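Local coordinates for protein pyrethroid hydrolase (Sphingobium faniae, PDB 5Y5R) that catalyses the hydrolysis of pyrethroid insecticides, splitting the carboxylic ester into its alcohol and its cyclopropanecarboxylic acid, at residues A[114-119]-A[123-128]; A[25-28]-A[32-35]; A[49-52]-A[56-59]; A[75-80]-A[231-236]; A[83-88]-A[183-188]. All coordinates share one frame; numbering follows the deposited sequence.

Contact 1 of 5, residues A[114-119]-A[123-128]; sequences TFVLPG and RGTPHA. With 8NL ((2-methyl-3-phenyl-phenyl)methyl (1~{S})-3-[(~{E})-2-chloranyl-3,3,3-tris(fluoranyl)prop-1-enyl]-2,2-dimethyl-cyclopropane-1-carboxylate), chain G.
T114 and F115, near the end of helix 113-116, hold the side chain of R123 in what is probably the cap that many alpha/beta hydrolases carry above the sheet, here inserted between strands 95-101 and 194-199. Through a tight reversal the chain comes back past the helix end and starts helix 126-131. T114 lies alongside R123 with its methyl at the edge of the guanidinium, CG2 being 3.2 Å from R123 NE; the same methyl covers the centre of one face of the F115 ring. F115 brings CE1 over a guanidinium face, 3.8 Å from R123 CZ, with the two planes tilted by 34°. The charge itself is met by E216 in a salt bridge, and R123 NH1 binds the carbonyl of P121. At the helix end, where carbonyls lack partners further along the helix, the returning loop supplies them: G124 N donates to F115 O (2.8 Å) and T125 N, almost straight at 174°, to V116 O (3.0 Å). G124 CA adds a C-H...O contact to V116 O. Glycine suits position 124, because with its positive phi a side chain would strike the preceding carbonyl oxygen. V116 turns CG1 to the bound pyrethroid, 3.3 Å from its chlorine CL. T125 places OG1 between its backbone N and carbonyl carbon (chi1 56°), which brings the hydroxyl 3.1 Å from the same chlorine and lets it give V116 O a second, weak bond. At G119, a water accepts from the backbone N at 2.7 Å and donates to R123 O at 3.1 Å.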
# COMPACT_ATOMS: atom_id res chain seq x y z
N THR A 114 2.24 -15.05 -3.59
CA THR A 114 3.60 -15.61 -3.62
C THR A 114 4.40 -15.24 -2.39
O THR A 114 5.11 -16.08 -1.83
CB THR A 114 4.38 -15.12 -4.86
OG1 THR A 114 3.79 -15.63 -6.06
CG2 THR A 114 5.87 -15.51 -4.79
N PHE A 115 4.29 -14.00 -1.92
CA PHE A 115 5.13 -13.56 -0.82
C PHE A 115 4.47 -13.63 0.54
O PHE A 115 5.17 -13.49 1.56
CB PHE A 115 5.63 -12.15 -1.13
CG PHE A 115 6.53 -12.11 -2.33
CD1 PHE A 115 7.83 -12.53 -2.23
CD2 PHE A 115 6.03 -11.73 -3.56
CE1 PHE A 115 8.65 -12.51 -3.30
CE2 PHE A 115 6.84 -11.73 -4.65
CZ PHE A 115 8.16 -12.14 -4.53
N VAL A 116 3.16 -13.82 0.59
CA VAL A 116 2.43 -13.97 1.84
C VAL A 116 2.46 -15.40 2.32
O VAL A 116 2.58 -15.67 3.52
CB VAL A 116 0.99 -13.47 1.64
CG1 VAL A 116 0.08 -13.97 2.75
CG2 VAL A 116 0.99 -11.93 1.54
N LEU A 117 2.34 -16.31 1.43
CA LEU A 117 2.31 -17.70 1.80
C LEU A 117 3.75 -18.22 1.93
O LEU A 117 4.67 -17.66 1.32
CB LEU A 117 1.53 -18.47 0.75
CG LEU A 117 0.03 -18.17 0.90
CD1 LEU A 117 -0.55 -17.90 -0.46
CD2 LEU A 117 -0.75 -19.32 1.54
N PRO A 118 3.97 -19.26 2.73
CA PRO A 118 5.33 -19.77 2.93
C PRO A 118 5.95 -20.21 1.61
O PRO A 118 5.25 -20.57 0.65
CB PRO A 118 5.14 -20.97 3.86
CG PRO A 118 3.80 -20.79 4.46
CD PRO A 118 2.98 -20.08 3.44
N GLY A 119 7.27 -20.11 1.55
CA GLY A 119 7.97 -20.46 0.34
C GLY A 119 9.43 -20.07 0.45
O GLY A 119 9.88 -19.50 1.45
N ARG A 123 10.20 -15.85 1.55
CA ARG A 123 8.78 -15.64 1.30
C ARG A 123 8.04 -16.02 2.56
O ARG A 123 8.44 -16.95 3.26
CB ARG A 123 8.26 -16.49 0.12
CG ARG A 123 8.89 -16.14 -1.19
CD ARG A 123 8.74 -17.23 -2.19
NE ARG A 123 8.56 -16.70 -3.54
CZ ARG A 123 9.51 -16.08 -4.24
NH1 ARG A 123 10.72 -15.91 -3.73
NH2 ARG A 123 9.24 -15.65 -5.45
N GLY A 124 6.94 -15.31 2.85
CA GLY A 124 6.06 -15.55 3.98
C GLY A 124 5.80 -14.40 4.93
O GLY A 124 6.70 -13.76 5.49
N THR A 125 4.52 -14.19 5.23
CA THR A 125 4.11 -13.29 6.29
C THR A 125 3.30 -14.08 7.32
O THR A 125 2.09 -13.87 7.47
CB THR A 125 3.29 -12.13 5.72
OG1 THR A 125 2.18 -12.65 5.00
CG2 THR A 125 4.13 -11.28 4.78
N PRO A 126 3.96 -14.98 8.07
CA PRO A 126 3.19 -15.87 8.96
C PRO A 126 2.52 -15.15 10.12
O PRO A 126 1.51 -15.66 10.59
CB PRO A 126 4.23 -16.86 9.47
CG PRO A 126 5.49 -16.18 9.36
CD PRO A 126 5.40 -15.27 8.17
N HIS A 127 3.07 -14.02 10.60
CA HIS A 127 2.39 -13.26 11.65
C HIS A 127 1.02 -12.80 11.17
O HIS A 127 0.03 -12.87 11.92
CB HIS A 127 3.20 -12.03 12.07
CG HIS A 127 4.37 -12.31 12.97
ND1 HIS A 127 5.20 -13.41 12.82
CD2 HIS A 127 4.88 -11.60 14.00
CE1 HIS A 127 6.16 -13.36 13.74
NE2 HIS A 127 5.99 -12.26 14.46
N ALA A 128 0.93 -12.31 9.93
CA ALA A 128 -0.37 -11.86 9.43
C ALA A 128 -1.32 -13.03 9.21
O ALA A 128 -2.50 -12.94 9.56
CB ALA A 128 -0.21 -11.07 8.13
C 8NL G . -4.41 -5.24 8.68
C8 8NL G . -6.35 -3.57 11.82
C9 8NL G . -7.35 -4.08 12.64
C10 8NL G . -7.23 -5.34 13.19
C11 8NL G . -6.07 -6.05 12.89
C12 8NL G . -5.07 -5.52 12.08
C13 8NL G . -2.34 -3.63 7.12
O 8NL G . -1.75 -4.93 6.87
CL 8NL G . -0.76 -11.74 4.96
C21 8NL G . -1.23 -10.04 4.97
C22 8NL G . -2.58 -9.69 5.53
F2 8NL G . -2.40 -9.13 6.72
F1 8NL G . -3.27 -8.88 4.75
F 8NL G . -3.26 -10.81 5.66
C20 8NL G . -0.36 -9.12 4.54
C16 8NL G . -0.73 -7.65 4.50
C17 8NL G . 0.57 -6.89 4.29
C18 8NL G . 0.23 -6.67 2.82
C19 8NL G . 1.83 -7.75 4.52
C15 8NL G . -0.31 -6.62 5.54
C14 8NL G . -1.29 -5.45 5.55
O1 8NL G . -1.74 -5.01 4.49
C2 8NL G . -2.83 -3.31 8.54
C3 8NL G . -2.28 -2.17 9.13
C4 8NL G . -2.63 -1.76 10.41
C5 8NL G . -3.59 -2.46 11.13
C6 8NL G . -4.17 -3.61 10.61
C1 8NL G . -3.80 -4.03 9.30
C7 8NL G . -5.20 -4.27 11.51
O HOH W 1 8.45 -19.91 4.02

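Contact 2 of 5, residues A[25-28]-A[32-35]; sequences LLEA and RVHA
The beta-alpha-beta unit made by strand 3-9, helix 23-28 and strand 32-34 closes here, with L26 and E27 of the helix resting against V33 of the strand. Strand 32-34 forms one edge of the central parallel sheet of the alpha/beta hydrolase fold, so the contact seats helix 23-28 on the sheet margin. V33 points at the helix, while R32 and H34 direct their side chains the other way; H34 NE2 is hydrogen-bonded to D5 on the neighbouring strand 3-9. One methyl of V33 does nearly all the touching. With CG1 anti to the backbone N (chi1 -177°), CG2 is left to face the helix and fits between two neighbouring residues, 3.7 Å from L26 CB and also 3.7 Å from E27 CG. A beta-branched residue is apt, since it favours extended backbone and offers a compact apolar surface. L26 is buried and carries the packing inward, where it reaches A245 of helix 237-249. E27 serves at the outer margin: chi1 of -77° lays CG across V33, and the extended chain beyond it carries the carboxylate on to a water. There OE2 accepts from this water, which in turn accepts from V33 N at 2.9 Å; the modelled 2.5 Å between E27 OE2 and the water is probably too short to be exact. Water rather than a further strand serves this edge-strand amide. Helix and strand are thus joined by one methyl and one water link, the glutamate offering a methylene to the valine and a carboxylate, probably ionised, to the water.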
# COMPACT_ATOMS: atom_id res chain seq x y z
N LEU A 25 1.37 17.46 5.81
CA LEU A 25 2.80 17.71 5.62
C LEU A 25 3.17 17.78 4.14
O LEU A 25 3.95 18.65 3.73
CB LEU A 25 3.64 16.65 6.32
CG LEU A 25 3.41 16.61 7.83
CD1 LEU A 25 4.17 15.46 8.46
CD2 LEU A 25 3.73 17.95 8.46
N LEU A 26 2.61 16.88 3.33
CA LEU A 26 2.83 16.96 1.88
C LEU A 26 2.12 18.17 1.27
O LEU A 26 2.65 18.79 0.33
CB LEU A 26 2.37 15.65 1.22
CG LEU A 26 3.15 14.37 1.58
CD1 LEU A 26 2.45 13.10 1.08
CD2 LEU A 26 4.53 14.42 1.01
N GLU A 27 0.95 18.55 1.80
CA GLU A 27 0.28 19.76 1.34
C GLU A 27 1.14 21.00 1.56
O GLU A 27 1.03 21.97 0.80
CB GLU A 27 -1.08 19.90 2.02
CG GLU A 27 -2.10 18.96 1.39
CD GLU A 27 -3.45 18.92 2.09
OE1 GLU A 27 -3.55 19.31 3.28
OE2 GLU A 27 -4.42 18.47 1.42
N ALA A 28 1.96 21.01 2.60
CA ALA A 28 2.89 22.11 2.81
C ALA A 28 4.00 22.13 1.75
O ALA A 28 4.57 23.19 1.47
CB ALA A 28 3.51 22.02 4.21
N ARG A 32 -1.24 18.74 -3.98
CA ARG A 32 -2.58 18.30 -3.68
C ARG A 32 -2.52 16.83 -3.30
O ARG A 32 -1.90 16.03 -4.00
CB ARG A 32 -3.50 18.53 -4.88
CG ARG A 32 -4.92 18.14 -4.56
CD ARG A 32 -5.89 19.06 -5.20
NE ARG A 32 -6.89 18.33 -5.96
CZ ARG A 32 -7.95 18.90 -6.52
NH1 ARG A 32 -8.13 20.21 -6.40
NH2 ARG A 32 -8.81 18.18 -7.21
N VAL A 33 -3.13 16.48 -2.18
CA VAL A 33 -2.93 15.16 -1.60
C VAL A 33 -4.28 14.47 -1.45
O VAL A 33 -5.26 15.09 -1.03
CB VAL A 33 -2.18 15.26 -0.26
CG1 VAL A 33 -1.91 13.88 0.30
CG2 VAL A 33 -0.87 16.01 -0.46
N HIS A 34 -4.32 13.20 -1.82
CA HIS A 34 -5.52 12.38 -1.78
C HIS A 34 -5.22 11.12 -0.95
O HIS A 34 -4.08 10.64 -0.95
CB HIS A 34 -5.97 12.00 -3.20
CG HIS A 34 -6.11 13.15 -4.15
ND1 HIS A 34 -7.30 13.81 -4.36
CD2 HIS A 34 -5.20 13.77 -4.94
CE1 HIS A 34 -7.12 14.77 -5.25
NE2 HIS A 34 -5.85 14.77 -5.61
N ALA A 35 -6.19 10.70 -0.13
CA ALA A 35 -6.10 9.43 0.59
C ALA A 35 -7.47 8.75 0.57
O ALA A 35 -8.17 8.69 1.58
CB ALA A 35 -5.58 9.65 2.02
O HOH W 2 -4.51 18.73 -1.06

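Contact 3 of 5, residues A[49-52]-A[56-59]; sequences LSVV and HYTR
H56 and Y57 both carry CG anti to the backbone N, H56 at chi1 -175°, and from adjacent positions of helix 54-57 they send their rings to different parts of the segment 49-52. The imidazole of H56 meets the backbone edge-on. V52 N donates to ND1 at 3.0 Å with an N-H...N angle of 162°, and lies only 3° out of the ring plane, so ND1 acts as the acceptor, as it would in a neutral ring protonated at NE2. S50 O also lies at the ring edge, 2.9 Å from H56 CE1. Histidine suits the place because its flat ring presents ND1 as an acceptor to the V52 amide. V52 adds its CG2 methyl, which crosses close to H56 ND1 at 3.6 Å. V51 instead serves the tyrosine: its CG1 packs 3.7 Å from Y57 CD1, with CG2 close to the same atom. Y57, itself buried, packs V51 with this side of its ring and CB and gives its hydroxyl to hydrogen bonds with H41 and Q174. The backbone N of H56 is hydrogen-bonded to the carboxylate of D53, just before helix 54-57. Such a folded-back turn belongs to the connection that, in this alpha/beta hydrolase sheet, leads from edge strand 32-34 through helix 59-67 across strand 3-9 to strand 71-77.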
# COMPACT_ATOMS: atom_id res chain seq x y z
N LEU A 49 -17.78 -8.17 -0.21
CA LEU A 49 -18.37 -8.92 -1.33
C LEU A 49 -18.73 -8.04 -2.51
O LEU A 49 -19.03 -8.57 -3.59
CB LEU A 49 -19.58 -9.73 -0.88
CG LEU A 49 -19.35 -10.84 0.15
CD1 LEU A 49 -20.68 -11.42 0.61
CD2 LEU A 49 -18.47 -11.94 -0.41
N SER A 50 -18.77 -6.72 -2.33
CA SER A 50 -19.09 -5.82 -3.43
C SER A 50 -17.93 -5.66 -4.41
O SER A 50 -18.15 -5.30 -5.56
CB SER A 50 -19.49 -4.45 -2.87
OG SER A 50 -18.36 -3.79 -2.30
N VAL A 51 -16.71 -5.97 -4.01
CA VAL A 51 -15.60 -5.79 -4.93
C VAL A 51 -15.67 -6.87 -6.01
O VAL A 51 -15.54 -8.06 -5.72
CB VAL A 51 -14.27 -5.84 -4.19
CG1 VAL A 51 -13.15 -5.60 -5.17
CG2 VAL A 51 -14.28 -4.84 -3.05
N VAL A 52 -15.76 -6.44 -7.26
CA VAL A 52 -15.84 -7.39 -8.35
C VAL A 52 -14.46 -7.82 -8.83
O VAL A 52 -14.15 -9.01 -8.89
CB VAL A 52 -16.65 -6.77 -9.50
CG1 VAL A 52 -16.68 -7.76 -10.63
CG2 VAL A 52 -18.05 -6.40 -9.02
N HIS A 56 -12.51 -2.48 -10.51
CA HIS A 56 -13.52 -2.01 -9.58
C HIS A 56 -12.91 -1.55 -8.27
O HIS A 56 -13.29 -0.50 -7.73
CB HIS A 56 -14.53 -3.12 -9.30
CG HIS A 56 -15.68 -2.68 -8.45
ND1 HIS A 56 -16.39 -3.56 -7.66
CD2 HIS A 56 -16.25 -1.47 -8.28
CE1 HIS A 56 -17.35 -2.90 -7.03
NE2 HIS A 56 -17.28 -1.63 -7.39
N TYR A 57 -12.01 -2.37 -7.70
CA TYR A 57 -11.36 -2.04 -6.43
C TYR A 57 -10.62 -0.70 -6.51
O TYR A 57 -10.68 0.09 -5.57
CB TYR A 57 -10.36 -3.17 -6.06
CG TYR A 57 -9.88 -3.18 -4.61
CD1 TYR A 57 -10.78 -3.25 -3.56
CD2 TYR A 57 -8.51 -3.21 -4.30
CE1 TYR A 57 -10.36 -3.26 -2.26
CE2 TYR A 57 -8.09 -3.24 -2.96
CZ TYR A 57 -9.01 -3.25 -1.96
OH TYR A 57 -8.60 -3.31 -0.64
N THR A 58 -9.94 -0.44 -7.63
CA THR A 58 -9.05 0.71 -7.73
C THR A 58 -9.75 1.92 -8.35
O THR A 58 -9.09 2.95 -8.61
CB THR A 58 -7.81 0.35 -8.56
OG1 THR A 58 -8.17 -0.29 -9.79
CG2 THR A 58 -6.96 -0.63 -7.78
N ARG A 59 -11.06 1.85 -8.56
CA ARG A 59 -11.73 2.89 -9.33
C ARG A 59 -11.79 4.24 -8.62
O ARG A 59 -11.70 5.27 -9.29
CB ARG A 59 -13.15 2.41 -9.71
CG ARG A 59 -13.90 3.30 -10.70
CD ARG A 59 -14.90 2.48 -11.51
NE ARG A 59 -16.04 1.96 -10.75
CZ ARG A 59 -16.74 0.89 -11.12
NH1 ARG A 59 -16.39 0.21 -12.23
NH2 ARG A 59 -17.77 0.47 -10.39

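Contact 4 of 5, residues A[75-80]-A[231-236]; sequences LGHSLG and APYYSM. With 8NL ((2-methyl-3-phenyl-phenyl)methyl (1~{S})-3-[(~{E})-2-chloranyl-3,3,3-tris(fluoranyl)prop-1-enyl]-2,2-dimethyl-cyclopropane-1-carboxylate), chain G.
Strand 71-77 ends at H77, whose CA stays 8.5 Å from that of A231, so side chains H77 and Y233 bridge the gap. After H77 the chain makes a type II' turn to G80, with S78 at the unusual phi/psi of 49°/-116°. This strained turn, with its G-H-S-L-G sequence, fits the nucleophile elbow of alpha/beta hydrolases and probably makes S78 the nucleophile. Its glycines have a steric reason: a CB on G76 would strike G80 O, and one on G80 would strike H77 O. The second segment begins the short helix 232-235 just after the active-site H230. Y233 has CG between its backbone N and carbonyl carbon, which turns the ring edge to the face of H77 in a T-shaped pair, with centroids 5.1 Å apart and planes at 82°. Y233 CE1 stands over the centre of the imidazole, 3.8 Å from H77 CE1, and Y233 OH is 3.7 Å from that same carbon. S78 CB covers the opposite face of H77, while A231 CB lies over one face of the Y233 ring, toward its rim. S78 OG faces the pyrethroid carbonyl O1, though their modelled separation of 2.3 Å is too short to be taken literally. With both faces covered, H77 makes its polar contact at the rim: NE2 hydrogen-bonds to H230 O, which ties the histidine-bearing loop to the elbow and probably helps position the charge relay.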
# COMPACT_ATOMS: atom_id res chain seq x y z
N LEU A 75 1.23 6.03 -4.06
CA LEU A 75 1.85 5.34 -2.95
C LEU A 75 0.91 4.24 -2.47
O LEU A 75 -0.29 4.47 -2.27
CB LEU A 75 2.18 6.28 -1.78
CG LEU A 75 2.92 5.67 -0.58
CD1 LEU A 75 3.82 6.74 0.07
CD2 LEU A 75 1.96 5.09 0.50
N GLY A 76 1.46 3.06 -2.31
CA GLY A 76 0.74 1.94 -1.73
C GLY A 76 1.40 1.52 -0.44
O GLY A 76 2.63 1.49 -0.35
N HIS A 77 0.59 1.21 0.58
CA HIS A 77 1.12 0.61 1.79
C HIS A 77 0.71 -0.86 1.83
O HIS A 77 -0.43 -1.20 1.49
CB HIS A 77 0.65 1.33 3.05
CG HIS A 77 0.98 0.60 4.32
ND1 HIS A 77 0.02 0.02 5.12
CD2 HIS A 77 2.17 0.35 4.92
CE1 HIS A 77 0.60 -0.54 6.16
NE2 HIS A 77 1.91 -0.38 6.05
N SER A 78 1.68 -1.73 2.12
CA SER A 78 1.49 -3.18 2.26
C SER A 78 0.71 -3.71 1.05
O SER A 78 1.16 -3.57 -0.09
CB SER A 78 0.78 -3.54 3.55
OG SER A 78 -0.60 -3.24 3.48
N LEU A 79 -0.49 -4.24 1.29
CA LEU A 79 -1.29 -4.76 0.18
C LEU A 79 -1.62 -3.68 -0.84
O LEU A 79 -1.95 -4.01 -1.99
CB LEU A 79 -2.59 -5.39 0.73
CG LEU A 79 -3.58 -5.97 -0.29
CD1 LEU A 79 -3.15 -7.40 -0.71
CD2 LEU A 79 -4.97 -5.98 0.29
N GLY A 80 -1.57 -2.40 -0.44
CA GLY A 80 -1.85 -1.33 -1.37
C GLY A 80 -0.92 -1.28 -2.57
O GLY A 80 -1.25 -0.65 -3.58
N ALA A 231 3.88 0.46 10.37
CA ALA A 231 3.10 1.64 10.00
C ALA A 231 3.91 2.92 10.19
O ALA A 231 3.69 3.67 11.15
CB ALA A 231 1.79 1.68 10.80
N PRO A 232 4.84 3.21 9.28
CA PRO A 232 5.64 4.44 9.45
C PRO A 232 4.78 5.71 9.41
O PRO A 232 5.18 6.74 9.97
CB PRO A 232 6.63 4.38 8.27
CG PRO A 232 6.55 2.99 7.73
CD PRO A 232 5.16 2.52 8.02
N TYR A 233 3.62 5.68 8.74
CA TYR A 233 2.74 6.86 8.72
C TYR A 233 2.20 7.22 10.11
O TYR A 233 1.69 8.34 10.29
CB TYR A 233 1.57 6.68 7.74
CG TYR A 233 0.81 5.37 7.89
CD1 TYR A 233 1.23 4.23 7.21
CD2 TYR A 233 -0.31 5.28 8.70
CE1 TYR A 233 0.57 3.05 7.35
CE2 TYR A 233 -0.98 4.11 8.84
CZ TYR A 233 -0.56 3.01 8.16
OH TYR A 233 -1.22 1.84 8.32
N TYR A 234 2.27 6.31 11.07
CA TYR A 234 1.98 6.64 12.46
C TYR A 234 3.21 7.10 13.23
O TYR A 234 3.10 7.99 14.08
CB TYR A 234 1.36 5.45 13.19
CG TYR A 234 -0.06 5.09 12.81
CD1 TYR A 234 -0.95 6.02 12.27
CD2 TYR A 234 -0.51 3.78 13.01
CE1 TYR A 234 -2.28 5.64 11.92
CE2 TYR A 234 -1.80 3.39 12.69
CZ TYR A 234 -2.68 4.29 12.16
OH TYR A 234 -3.93 3.80 11.85
N SER A 235 4.37 6.47 13.05
CA SER A 235 5.47 6.77 13.96
C SER A 235 6.42 7.85 13.47
O SER A 235 7.03 8.51 14.31
CB SER A 235 6.28 5.51 14.30
OG SER A 235 6.69 4.89 13.12
N MSE A 236 6.58 8.04 12.16
CA MSE A 236 7.43 9.16 11.69
C MSE A 236 6.89 9.83 10.43
O MSE A 236 7.53 9.82 9.37
CB MSE A 236 8.85 8.64 11.44
CG MSE A 236 8.84 7.27 10.78
SE MSE A 236 10.64 6.44 10.74
CE MSE A 236 10.83 5.79 12.52
C 8NL G . -4.41 -5.24 8.68
C8 8NL G . -6.35 -3.57 11.82
C9 8NL G . -7.35 -4.08 12.64
C10 8NL G . -7.23 -5.34 13.19
C11 8NL G . -6.07 -6.05 12.89
C12 8NL G . -5.07 -5.52 12.08
C13 8NL G . -2.34 -3.63 7.12
O 8NL G . -1.75 -4.93 6.87
CL 8NL G . -0.76 -11.74 4.96
C21 8NL G . -1.23 -10.04 4.97
C22 8NL G . -2.58 -9.69 5.53
F2 8NL G . -2.40 -9.13 6.72
F1 8NL G . -3.27 -8.88 4.75
F 8NL G . -3.26 -10.81 5.66
C20 8NL G . -0.36 -9.12 4.54
C16 8NL G . -0.73 -7.65 4.50
C17 8NL G . 0.57 -6.89 4.29
C18 8NL G . 0.23 -6.67 2.82
C19 8NL G . 1.83 -7.75 4.52
C15 8NL G . -0.31 -6.62 5.54
C14 8NL G . -1.29 -5.45 5.55
O1 8NL G . -1.74 -5.01 4.49
C2 8NL G . -2.83 -3.31 8.54
C3 8NL G . -2.28 -2.17 9.13
C4 8NL G . -2.63 -1.76 10.41
C5 8NL G . -3.59 -2.46 11.13
C6 8NL G . -4.17 -3.61 10.61
C1 8NL G . -3.80 -4.03 9.30
C7 8NL G . -5.20 -4.27 11.51

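Contact 5 of 5, residues A[83-88]-A[183-188]; sequences SISWLA and NPMEGR
Van der Waals contact joins S85 and W86 of helix 80-90 to N183, P184 and M185. The small S85 lets the loop come close: its CB lies 3.6 Å from N183 OD1, with the amide nitrogen ND2 almost as near. M185, present as selenomethionine, touches the same residue at two points. Its CG sits 3.3 Å from the carbonyl S85 O, and chi1 of -82° with an extended chi2 carries SE to 3.7 Å from S85 CB; the long, flexible methionine chain adapts easily to such a surface. Next along the helix, the W86 and P184 side chains cross at about a right angle, CD1 being 3.9 Å from P184 CG, an apolar contact between two rigid rings.

Hydrogen bonds act within the loop and to surrounding residues. N183 OD1 accepts from M185 N at 2.8 Å and 159°, an Asx turn, with the donor standing well above the carbonyl plane (56°). N183 ND2 is held by T106 O, so both ends of the amide are engaged and its rotation is fixed. S85 OG bonds Y100 OH and G81 O, leaving its CB to the loop. E186 N binds the side chain of Q89, a further tie to the same helix. Here a loop leading toward strand 194-199 lies against the S85 and W86 side of the helix that follows the probable nucleophile elbow, an element standard in the alpha/beta hydrolase fold.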
# COMPACT_ATOMS: atom_id res chain seq x y z
N SER A 83 -2.45 -2.52 -5.80
CA SER A 83 -3.28 -1.54 -6.49
C SER A 83 -2.45 -0.56 -7.34
O SER A 83 -2.86 -0.20 -8.45
CB SER A 83 -4.11 -0.79 -5.47
OG SER A 83 -5.06 -1.68 -4.88
N ILE A 84 -1.32 -0.07 -6.82
CA ILE A 84 -0.58 0.95 -7.58
C ILE A 84 0.08 0.32 -8.80
O ILE A 84 0.31 1.00 -9.79
CB ILE A 84 0.47 1.71 -6.74
CG1 ILE A 84 1.76 0.90 -6.59
CG2 ILE A 84 -0.09 2.15 -5.40
CD1 ILE A 84 2.89 1.72 -6.01
N SER A 85 0.47 -0.96 -8.71
CA SER A 85 0.95 -1.66 -9.90
C SER A 85 -0.18 -1.85 -10.92
O SER A 85 0.03 -1.71 -12.14
CB SER A 85 1.53 -3.02 -9.48
OG SER A 85 2.63 -2.85 -8.60
N TRP A 86 -1.37 -2.23 -10.47
CA TRP A 86 -2.46 -2.39 -11.41
C TRP A 86 -2.81 -1.05 -12.06
O TRP A 86 -2.93 -0.96 -13.29
CB TRP A 86 -3.67 -3.00 -10.70
CG TRP A 86 -4.70 -3.51 -11.63
CD1 TRP A 86 -4.90 -4.79 -12.01
CD2 TRP A 86 -5.70 -2.73 -12.30
NE1 TRP A 86 -5.96 -4.87 -12.88
CE2 TRP A 86 -6.47 -3.61 -13.08
CE3 TRP A 86 -6.02 -1.36 -12.31
CZ2 TRP A 86 -7.52 -3.17 -13.86
CZ3 TRP A 86 -7.09 -0.93 -13.10
CH2 TRP A 86 -7.81 -1.84 -13.86
N LEU A 87 -2.90 0.00 -11.26
CA LEU A 87 -3.21 1.34 -11.77
C LEU A 87 -2.13 1.86 -12.70
O LEU A 87 -2.43 2.46 -13.74
CB LEU A 87 -3.37 2.29 -10.60
CG LEU A 87 -4.70 2.23 -9.85
CD1 LEU A 87 -4.53 2.78 -8.43
CD2 LEU A 87 -5.70 3.02 -10.60
N ALA A 88 -0.87 1.58 -12.40
CA ALA A 88 0.20 2.12 -13.23
C ALA A 88 0.05 1.61 -14.64
O ALA A 88 0.18 2.37 -15.61
CB ALA A 88 1.56 1.74 -12.65
N ASN A 183 0.20 -9.07 -11.27
CA ASN A 183 0.62 -7.75 -11.73
C ASN A 183 0.62 -7.70 -13.24
O ASN A 183 1.32 -8.48 -13.87
CB ASN A 183 2.00 -7.38 -11.19
CG ASN A 183 2.44 -5.98 -11.63
OD1 ASN A 183 1.68 -5.26 -12.27
ND2 ASN A 183 3.62 -5.59 -11.22
N PRO A 184 -0.20 -6.85 -13.86
CA PRO A 184 -0.22 -6.74 -15.32
C PRO A 184 0.75 -5.72 -15.90
O PRO A 184 0.68 -5.44 -17.10
CB PRO A 184 -1.66 -6.32 -15.59
CG PRO A 184 -1.95 -5.40 -14.42
CD PRO A 184 -1.18 -5.95 -13.24
N MSE A 185 1.64 -5.14 -15.10
CA MSE A 185 2.52 -4.11 -15.63
C MSE A 185 3.36 -4.61 -16.79
O MSE A 185 4.06 -5.61 -16.67
CB MSE A 185 3.44 -3.58 -14.54
CG MSE A 185 2.78 -2.54 -13.69
SE MSE A 185 3.93 -2.16 -12.22
CE MSE A 185 5.26 -1.17 -13.27
N GLU A 186 3.27 -3.90 -17.91
CA GLU A 186 4.08 -4.24 -19.07
C GLU A 186 4.49 -2.96 -19.79
O GLU A 186 3.84 -1.91 -19.65
CB GLU A 186 3.32 -5.14 -20.04
CG GLU A 186 2.17 -4.45 -20.71
CD GLU A 186 1.34 -5.38 -21.57
OE1 GLU A 186 1.31 -6.60 -21.29
OE2 GLU A 186 0.73 -4.88 -22.53
N GLY A 187 5.56 -3.07 -20.59
CA GLY A 187 5.90 -2.00 -21.49
C GLY A 187 6.08 -0.65 -20.84
O GLY A 187 7.03 -0.40 -20.09
N ARG A 188 5.14 0.24 -21.15
CA ARG A 188 5.29 1.63 -20.76
C ARG A 188 5.32 1.79 -19.24
O ARG A 188 6.14 2.55 -18.71
CB ARG A 188 4.11 2.39 -21.37
CG ARG A 188 4.29 3.84 -21.69
CD ARG A 188 2.93 4.36 -22.13
NE ARG A 188 2.82 5.81 -21.97
CZ ARG A 188 1.86 6.54 -22.53
NH1 ARG A 188 0.93 5.95 -23.28
NH2 ARG A 188 1.83 7.85 -22.34

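Contacts 1 and 4 share the bound pyrethroid: contact 1 lines its halogenated end and contact 4 meets its ester, their centres 19 Å apart and nearest atoms about 7 Å. The side chain of T125 is about 8 Å from those of D202 and H230, and that of H77 about 4 Å from that of H230. Helix 80-90 links contact 4 to contact 5, where I84 CG2 packs 3.6 Å from G76 N. It also meets contact 3, as T58 OG1 lies 3.5 Å from W86 CE3. Contact 2 lies across the chain's centre from contact 1, their centres 33 Å apart. Contacts 1 and 5 are nested within the loop closed by contact 4.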